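Local coordinates for CurD (Moorea producens 3L, PDB 5KP7), which probably acts as a hydroxymethylglutaryl-CoA synthase, a thiolase-like acyltransferase, and binds 4'-phosphopantetheine, probably presented by a partner protein, at residues Y218-M223 / L241-D246. The protein carries 3 engineered substitutions. Residues are numbered along the deposited sequence; the frame is centred on the assembly and turned at random.
With PNS (4'-phosphopantetheine), chain E.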
loop_
_atom_site.group_PDB
_atom_site.type_symbol
_atom_site.label_atom_id
_atom_site.label_comp_id
_atom_site.label_asym_id
_atom_site.label_seq_id
_atom_site.Cartn_x
_atom_site.Cartn_y
_atom_site.Cartn_z
ATOM N N TYR A 218 13.929 2.066 9.394
ATOM C CA TYR A 218 14.241 3.486 9.550
ATOM C C TYR A 218 12.942 4.250 9.770
ATOM O O TYR A 218 11.972 4.111 9.026
ATOM C CB TYR A 218 14.967 3.977 8.289
ATOM C CG TYR A 218 15.549 5.356 8.371
ATOM C CD1 TYR A 218 16.778 5.583 8.988
ATOM C CD2 TYR A 218 14.883 6.443 7.808
ATOM C CE1 TYR A 218 17.315 6.864 9.055
ATOM C CE2 TYR A 218 15.435 7.708 7.844
ATOM C CZ TYR A 218 16.630 7.914 8.466
ATOM O OH TYR A 218 17.160 9.197 8.467
ATOM N N GLY A 219 12.925 5.112 10.781
ATOM C CA GLY A 219 11.748 5.892 11.053
ATOM C C GLY A 219 12.081 7.071 11.953
ATOM O O GLY A 219 13.156 7.128 12.575
ATOM N N TYR A 220 11.146 8.007 11.993
ATOM C CA TYR A 220 11.277 9.252 12.725
ATOM C C TYR A 220 9.903 9.914 12.727
ATOM O O TYR A 220 9.068 9.609 11.865
ATOM C CB TYR A 220 12.337 10.172 12.099
ATOM C CG TYR A 220 12.118 10.362 10.621
ATOM C CD1 TYR A 220 12.655 9.472 9.720
ATOM C CD2 TYR A 220 11.336 11.414 10.131
ATOM C CE1 TYR A 220 12.413 9.596 8.364
ATOM C CE2 TYR A 220 11.092 11.541 8.756
ATOM C CZ TYR A 220 11.632 10.630 7.892
ATOM O OH TYR A 220 11.463 10.708 6.496
ATOM N N GLU A 221 9.668 10.809 13.690
ATOM C CA GLU A 221 8.385 11.500 13.731
ATOM C C GLU A 221 8.311 12.589 12.637
ATOM O O GLU A 221 9.185 13.465 12.545
ATOM C CB GLU A 221 8.125 12.111 15.104
ATOM C CG GLU A 221 6.681 12.491 15.349
ATOM C CD GLU A 221 6.287 13.824 14.751
ATOM O OE1 GLU A 221 6.958 14.840 15.051
ATOM O OE2 GLU A 221 5.293 13.880 14.004
ATOM N N VAL A 222 7.274 12.510 11.819
ATOM C CA VAL A 222 7.029 13.482 10.730
ATOM C C VAL A 222 5.520 13.584 10.486
ATOM O O VAL A 222 4.818 12.569 10.540
ATOM C CB VAL A 222 7.797 13.083 9.459
ATOM C CG1 VAL A 222 7.398 11.707 8.961
ATOM C CG2 VAL A 222 7.653 14.130 8.332
ATOM N N MET A 223 5.034 14.791 10.219
ATOM C CA MET A 223 3.600 14.980 9.955
ATOM C C MET A 223 3.279 14.938 8.476
ATOM O O MET A 223 2.677 15.873 7.927
ATOM C CB MET A 223 3.140 16.309 10.586
ATOM C CG MET A 223 3.152 16.249 12.095
ATOM S SD MET A 223 2.007 15.101 12.836
ATOM C CE MET A 223 0.416 15.734 12.303
ATOM N N LEU A 241 5.723 12.068 -0.037
ATOM C CA LEU A 241 6.564 11.472 -1.094
ATOM C C LEU A 241 8.060 11.640 -0.797
ATOM O O LEU A 241 8.836 10.708 -0.919
ATOM C CB LEU A 241 6.189 12.066 -2.450
ATOM C CG LEU A 241 6.980 11.527 -3.639
ATOM C CD1 LEU A 241 7.124 10.024 -3.600
ATOM C CD2 LEU A 241 6.317 12.006 -4.926
ATOM N N LEU A 242 8.462 12.842 -0.379
ATOM C CA LEU A 242 9.869 13.057 -0.014
ATOM C C LEU A 242 10.318 12.167 1.154
ATOM O O LEU A 242 11.433 11.659 1.162
ATOM C CB LEU A 242 10.145 14.550 0.275
ATOM C CG LEU A 242 9.854 15.487 -0.900
ATOM C CD1 LEU A 242 9.773 16.948 -0.436
ATOM C CD2 LEU A 242 10.855 15.344 -2.017
ATOM N N SER A 243 9.439 11.977 2.133
ATOM C CA SER A 243 9.737 11.139 3.270
ATOM C C SER A 243 9.859 9.642 2.864
ATOM O O SER A 243 10.776 8.942 3.286
ATOM C CB SER A 243 8.653 11.327 4.341
ATOM O OG SER A 243 8.941 10.560 5.491
ATOM N N TYR A 244 8.945 9.187 2.014
ATOM C CA TYR A 244 9.018 7.841 1.425
ATOM C C TYR A 244 10.378 7.619 0.741
ATOM O O TYR A 244 11.031 6.592 0.928
ATOM C CB TYR A 244 7.890 7.665 0.434
ATOM C CG TYR A 244 7.758 6.298 -0.243
ATOM C CD1 TYR A 244 8.644 5.884 -1.216
ATOM C CD2 TYR A 244 6.699 5.457 0.050
ATOM C CE1 TYR A 244 8.492 4.670 -1.855
ATOM C CE2 TYR A 244 6.547 4.220 -0.585
ATOM C CZ TYR A 244 7.453 3.843 -1.545
ATOM O OH TYR A 244 7.324 2.644 -2.207
ATOM N N LEU A 245 10.799 8.590 -0.065
ATOM C CA LEU A 245 12.075 8.490 -0.768
ATOM C C LEU A 245 13.270 8.452 0.182
ATOM O O LEU A 245 14.174 7.640 -0.001
ATOM C CB LEU A 245 12.214 9.655 -1.758
ATOM C CG LEU A 245 11.269 9.581 -2.958
ATOM C CD1 LEU A 245 11.137 10.929 -3.655
ATOM C CD2 LEU A 245 11.744 8.536 -3.931
ATOM N N ASP A 246 13.258 9.301 1.205
ATOM C CA ASP A 246 14.281 9.269 2.255
ATOM C C ASP A 246 14.334 7.887 2.935
ATOM O O ASP A 246 15.397 7.350 3.150
ATOM C CB ASP A 246 14.079 10.343 3.312
ATOM C CG ASP A 246 14.465 11.746 2.866
ATOM O OD1 ASP A 246 15.245 11.904 1.882
ATOM O OD2 ASP A 246 14.030 12.707 3.560
HETATM O O23 PNS E . -0.106 14.075 -9.135
HETATM P P24 PNS E . -0.332 14.648 -7.755
HETATM O O26 PNS E . -0.889 16.048 -7.614
HETATM O O27 PNS E . -1.380 13.715 -6.932
HETATM C C28 PNS E . -1.250 12.301 -6.883
HETATM C C29 PNS E . -2.616 11.614 -6.921
HETATM C C30 PNS E . -2.571 10.121 -6.633
HETATM C C31 PNS E . -3.798 12.407 -7.531
HETATM C C32 PNS E . -3.166 12.034 -5.461
HETATM O O33 PNS E . -4.494 11.505 -5.190
HETATM C C34 PNS E . -2.380 11.693 -4.211
HETATM O O35 PNS E . -1.451 12.406 -3.845
HETATM N N36 PNS E . -2.696 10.547 -3.608
HETATM C C37 PNS E . -1.760 9.844 -2.759
HETATM C C38 PNS E . -1.707 10.322 -1.331
HETATM C C39 PNS E . -0.677 9.421 -0.693
HETATM O O40 PNS E . -1.033 8.379 -0.156
HETATM N N41 PNS E . 0.598 9.810 -0.795
HETATM C C42 PNS E . 1.652 9.001 -0.225
HETATM C C43 PNS E . 3.030 9.431 -0.682
HETATM S S44 PNS E . 4.174 8.368 0.219
HETATM O O HOH W 1 13.799 12.153 6.059
#
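Tyr-220 reaches across from the chain that follows strand 208-219 to meet Ser-243 and Asp-246 on helix 237-258. Beyond CB, a chi1 of 51° sets CG on the side flanked by both N and C, which points the ring at the helix. On the way the side chain packs against Cys-247 of the helix and Cys-354 of a loop. CZ, the carbon bearing the hydroxyl, comes 3.6 Å from Ser-243 OG. At the tip, Tyr-220 OH and Ser-243 OG form a hydrogen bond of 2.7 Å that either hydroxyl could donate; Tyr-220 OH also lies in van der Waals range of Asp-246 CB, at 4.1 Å. Tyrosine suits the place because its long, rigid ring spans the gap and still ends in a polar atom. Serine stays close to the helix, and its buried OG is also hydrogen-bonded to Tyr-350 OH. A water that donates to Asp-246 OD2 at 2.6 Å bonds weakly to the phenol oxygen. Aspartate suits its place by facing another protein's chain: OD1 forms a salt bridge with a basic side chain there, and OD2 a hydrogen bond with its backbone. Branched Val-222 adds apolar cover, placing CG1 4.0 Å from Ser-243 OG. Leu-241 and Tyr-244, whose CB points away from 218-223, line the phosphopantetheine pocket, so bond and pocket occupy different faces of one helix in this thiolase-like fold.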